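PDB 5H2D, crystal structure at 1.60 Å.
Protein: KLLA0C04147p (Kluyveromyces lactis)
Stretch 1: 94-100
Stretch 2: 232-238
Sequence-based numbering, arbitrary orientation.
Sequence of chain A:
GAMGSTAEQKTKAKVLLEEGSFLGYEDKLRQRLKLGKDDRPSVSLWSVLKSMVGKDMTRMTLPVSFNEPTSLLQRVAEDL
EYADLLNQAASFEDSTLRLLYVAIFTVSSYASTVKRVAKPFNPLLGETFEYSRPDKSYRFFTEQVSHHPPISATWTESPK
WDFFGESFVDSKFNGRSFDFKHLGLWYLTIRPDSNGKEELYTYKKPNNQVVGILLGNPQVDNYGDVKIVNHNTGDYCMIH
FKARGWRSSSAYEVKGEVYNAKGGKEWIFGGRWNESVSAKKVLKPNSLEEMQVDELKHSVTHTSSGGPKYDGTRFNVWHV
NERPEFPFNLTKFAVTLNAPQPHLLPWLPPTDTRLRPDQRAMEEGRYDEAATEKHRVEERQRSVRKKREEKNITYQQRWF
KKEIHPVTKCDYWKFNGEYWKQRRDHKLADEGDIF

Stretch 1, residues 94-100: DSTLRLL
Stretch 2, residues 232-238: NTGDYCM

The N-terminal end of a helix that starts at Ser 95 and continues beyond Leu 100 (Leu 99 phi/psi -64/-39) packs against a loop that becomes a strand at Tyr 236; CA atoms are nearest at Thr 96 and Asp 235 (6.4 Å) and at Leu 99 and Cys 237 (7.3 Å), numbers rising together. Asp 94 (-81/118) caps the helix: with chi1 t, its OD1 accepts from Thr 96 N at 3.0 Å. Thr 96 has chi1 p (69°), which brings its OG1 within 2.8 Å of the same Asp 94 OD1, to which it donates.

Asp 235 (-61/163, chi1 m, chi2 -51°) is the polar centre. Its OD2 accepts from Ser 95 OG at 2.7 Å, Ser 95 being p, a short side chain suited to a close approach. A water bridges Ser 95 O and Asp 235 OD2, donating to them at 2.9 and 2.7 Å. Thr 233 (chi1 50°) OG1 accepts from Asp 235 N at 2.8 Å, holding the turn's backbone, and gives Asp 235 OD2 a weak bond at 2.9 Å. A cis peptide precedes Gly 234 (-119/91).

One turn on from Ser 95, Leu 99 (chi1 t, chi2 48°) also points toward the second stretch. Its apolar, branched side chain lies along the backbone from Asp 235 to Cys 237: CD2 is 3.6 Å from Asp 235 CB and makes an apolar contact with buried Cys 237 CB at 4.0 Å. Extended backbone alternates directions, so Cys 237 (-138/134, chi1 t) points toward the helix while Tyr 236 (-152/159, chi1 p) points away and meets Leu 99 CD2 through its backbone N, at 3.4 Å.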

ATOM      1  N   ASP A  94     -11.102  -8.971 -22.636  1.00 24.43           N
ATOM      2  CA  ASP A  94     -12.212  -9.487 -21.848  1.00 18.65           C
ATOM      3  C   ASP A  94     -12.244  -8.796 -20.485  1.00 22.40           C
ATOM      4  O   ASP A  94     -11.298  -8.920 -19.704  1.00 22.04           O
ATOM      5  CB  ASP A  94     -12.025 -10.999 -21.714  1.00 20.51           C
ATOM      6  CG  ASP A  94     -13.030 -11.661 -20.798  1.00 19.55           C
ATOM      7  OD1 ASP A  94     -13.950 -11.001 -20.275  1.00 22.51           O
ATOM      8  OD2 ASP A  94     -12.896 -12.896 -20.617  1.00 25.10           O
ATOM      9  N   SER A  95     -13.332  -8.080 -20.187  1.00 23.20           N
ATOM     10  CA  SER A  95     -13.369  -7.306 -18.946  1.00 21.90           C
ATOM     11  C   SER A  95     -13.287  -8.194 -17.711  1.00 22.28           C
ATOM     12  O   SER A  95     -12.733  -7.771 -16.688  1.00 19.95           O
ATOM     13  CB  SER A  95     -14.626  -6.435 -18.889  1.00 22.96           C
ATOM     14  OG  SER A  95     -15.808  -7.218 -18.843  1.00 24.22           O
ATOM     15  N   THR A  96     -13.828  -9.421 -17.775  1.00 20.09           N
ATOM     16  CA  THR A  96     -13.774 -10.299 -16.606  1.00 19.62           C
ATOM     17  C   THR A  96     -12.360 -10.799 -16.346  1.00 19.29           C
ATOM     18  O   THR A  96     -12.009 -11.073 -15.191  1.00 19.55           O
ATOM     19  CB  THR A  96     -14.729 -11.487 -16.761  1.00 22.67           C
ATOM     20  OG1 THR A  96     -14.262 -12.370 -17.795  1.00 22.08           O
ATOM     21  CG2 THR A  96     -16.128 -10.998 -17.088  1.00 25.46           C
ATOM     22  N   LEU A  97     -11.546 -10.935 -17.396  1.00 19.75           N
ATOM     23  CA  LEU A  97     -10.140 -11.290 -17.237  1.00 19.98           C
ATOM     24  C   LEU A  97      -9.322 -10.102 -16.740  1.00 19.16           C
ATOM     25  O   LEU A  97      -8.396 -10.280 -15.940  1.00 17.96           O
ATOM     26  CB  LEU A  97      -9.580 -11.831 -18.558  1.00 20.29           C
ATOM     27  CG  LEU A  97      -8.114 -12.281 -18.613  1.00 23.08           C
ATOM     28  CD1 LEU A  97      -7.826 -13.369 -17.593  1.00 18.30           C
ATOM     29  CD2 LEU A  97      -7.731 -12.758 -20.015  1.00 23.11           C
ATOM     30  N   ARG A  98      -9.658  -8.889 -17.174  1.00 18.13           N
ATOM     31  CA  ARG A  98      -9.075  -7.720 -16.521  1.00 18.28           C
ATOM     32  C   ARG A  98      -9.366  -7.750 -15.025  1.00 19.67           C
ATOM     33  O   ARG A  98      -8.472  -7.507 -14.205  1.00 17.19           O
ATOM     34  CB  ARG A  98      -9.603  -6.431 -17.150  1.00 20.12           C
ATOM     35  CG  ARG A  98      -9.301  -6.321 -18.635  1.00 18.52           C
ATOM     36  CD  ARG A  98      -9.294  -4.876 -19.131  1.00 19.84           C
ATOM     37  NE  ARG A  98     -10.631  -4.283 -19.157  1.00 22.03           N
ATOM     38  CZ  ARG A  98     -11.479  -4.415 -20.175  1.00 24.06           C
ATOM     39  NH1 ARG A  98     -12.679  -3.851 -20.125  1.00 22.22           N
ATOM     40  NH2 ARG A  98     -11.124  -5.132 -21.232  1.00 26.53           N
ATOM     41  N   LEU A  99     -10.608  -8.064 -14.650  1.00 16.69           N
ATOM     42  CA  LEU A  99     -10.964  -8.104 -13.236  1.00 17.13           C
ATOM     43  C   LEU A  99     -10.185  -9.188 -12.495  1.00 16.33           C
ATOM     44  O   LEU A  99      -9.769  -8.985 -11.353  1.00 16.18           O
ATOM     45  CB  LEU A  99     -12.471  -8.308 -13.071  1.00 18.37           C
ATOM     46  CG  LEU A  99     -13.001  -8.362 -11.640  1.00 16.48           C
ATOM     47  CD1 LEU A  99     -12.438  -7.205 -10.789  1.00 16.90           C
ATOM     48  CD2 LEU A  99     -14.522  -8.365 -11.582  1.00 20.65           C
ATOM     49  N   LEU A 100      -9.988 -10.350 -13.118  1.00 16.45           N
ATOM     50  CA  LEU A 100      -9.196 -11.395 -12.475  1.00 17.47           C
ATOM     51  C   LEU A 100      -7.819 -10.874 -12.084  1.00 17.63           C
ATOM     52  O   LEU A 100      -7.342 -11.099 -10.959  1.00 17.45           O
ATOM     53  CB  LEU A 100      -9.064 -12.604 -13.404  1.00 18.53           C
ATOM     54  CG  LEU A 100      -8.134 -13.729 -12.929  1.00 16.24           C
ATOM     55  CD1 LEU A 100      -8.686 -14.399 -11.668  1.00 16.85           C
ATOM     56  CD2 LEU A 100      -7.897 -14.741 -14.037  1.00 16.26           C
ATOM     57  N   ASN A 232     -18.260   0.153 -14.336  1.00 24.35           N
ATOM     58  CA  ASN A 232     -18.632   0.399 -15.715  1.00 26.11           C
ATOM     59  C   ASN A 232     -19.301  -0.797 -16.383  1.00 30.35           C
ATOM     60  O   ASN A 232     -20.149  -0.590 -17.258  1.00 28.06           O
ATOM     61  CB  ASN A 232     -17.399   0.830 -16.517  1.00 27.84           C
ATOM     62  CG  ASN A 232     -16.865   2.193 -16.081  1.00 31.23           C
ATOM     63  OD1 ASN A 232     -16.238   2.329 -15.024  1.00 26.92           O
ATOM     64  ND2 ASN A 232     -17.107   3.207 -16.900  1.00 31.90           N
ATOM     65  N   THR A 233     -19.002  -2.034 -15.975  1.00 23.79           N
ATOM     66  CA  THR A 233     -19.429  -3.167 -16.817  1.00 26.33           C
ATOM     67  C   THR A 233     -20.714  -3.985 -16.484  1.00 33.51           C
ATOM     68  O   THR A 233     -21.423  -4.337 -17.426  1.00 42.37           O
ATOM     69  CB  THR A 233     -18.266  -4.179 -16.994  1.00 26.42           C
ATOM     70  OG1 THR A 233     -17.694  -4.531 -15.729  1.00 24.21           O
ATOM     71  CG2 THR A 233     -17.195  -3.587 -17.908  1.00 23.25           C
ATOM     72  N   GLY A 234     -21.055  -4.328 -15.241  1.00 36.29           N
ATOM     73  CA  GLY A 234     -20.263  -4.186 -14.038  1.00 24.31           C
ATOM     74  C   GLY A 234     -20.010  -5.568 -13.423  1.00 24.20           C
ATOM     75  O   GLY A 234     -20.793  -6.112 -12.630  1.00 23.76           O
ATOM     76  N   ASP A 235     -18.899  -6.150 -13.845  1.00 24.26           N
ATOM     77  CA  ASP A 235     -18.388  -7.381 -13.268  1.00 19.35           C
ATOM     78  C   ASP A 235     -18.061  -7.190 -11.783  1.00 21.71           C
ATOM     79  O   ASP A 235     -17.935  -6.068 -11.284  1.00 22.67           O
ATOM     80  CB  ASP A 235     -17.145  -7.809 -14.040  1.00 21.26           C
ATOM     81  CG  ASP A 235     -17.350  -7.758 -15.542  1.00 24.79           C
ATOM     82  OD1 ASP A 235     -18.356  -8.326 -16.009  1.00 26.20           O
ATOM     83  OD2 ASP A 235     -16.520  -7.153 -16.258  1.00 25.49           O
ATOM     84  N   TYR A 236     -17.931  -8.303 -11.061  1.00 16.98           N
ATOM     85  CA  TYR A 236     -17.557  -8.210  -9.654  1.00 19.93           C
ATOM     86  C   TYR A 236     -16.809  -9.469  -9.239  1.00 20.62           C
ATOM     87  O   TYR A 236     -16.914 -10.520  -9.874  1.00 20.56           O
ATOM     88  CB  TYR A 236     -18.773  -7.981  -8.743  1.00 20.39           C
ATOM     89  CG  TYR A 236     -19.833  -9.068  -8.824  1.00 21.08           C
ATOM     90  CD1 TYR A 236     -20.769  -9.070  -9.852  1.00 23.91           C
ATOM     91  CD2 TYR A 236     -19.898 -10.079  -7.876  1.00 23.65           C
ATOM     92  CE1 TYR A 236     -21.742 -10.058  -9.939  1.00 24.04           C
ATOM     93  CE2 TYR A 236     -20.870 -11.069  -7.953  1.00 24.89           C
ATOM     94  CZ  TYR A 236     -21.783 -11.052  -8.988  1.00 26.43           C
ATOM     95  OH  TYR A 236     -22.747 -12.037  -9.069  1.00 30.01           O
ATOM     96  N   CYS A 237     -16.044  -9.345  -8.158  1.00 19.20           N
ATOM     97  CA  CYS A 237     -15.194 -10.435  -7.699  1.00 17.20           C
ATOM     98  C   CYS A 237     -15.278 -10.526  -6.185  1.00 16.60           C
ATOM     99  O   CYS A 237     -15.213  -9.505  -5.498  1.00 18.11           O
ATOM    100  CB  CYS A 237     -13.736 -10.217  -8.150  1.00 16.26           C
ATOM    101  SG  CYS A 237     -12.542 -11.362  -7.420  1.00 18.02           S
ATOM    102  N   MET A 238     -15.435 -11.746  -5.676  1.00 17.39           N
ATOM    103  CA  MET A 238     -15.414 -12.033  -4.249  1.00 18.81           C
ATOM    104  C   MET A 238     -14.094 -12.706  -3.903  1.00 18.09           C
ATOM    105  O   MET A 238     -13.714 -13.690  -4.551  1.00 18.88           O
ATOM    106  CB  MET A 238     -16.580 -12.944  -3.846  1.00 23.91           C
ATOM    107  CG  MET A 238     -17.947 -12.487  -4.320  1.00 29.65           C
ATOM    108  SD  MET A 238     -18.436 -10.898  -3.637  1.00 35.73           S
ATOM    109  CE  MET A 238     -18.096 -11.123  -1.897  1.00 28.45           C
TER
HETATM  110  O   HOH W   1     -14.410  -6.026 -15.023  1.00 21.81           O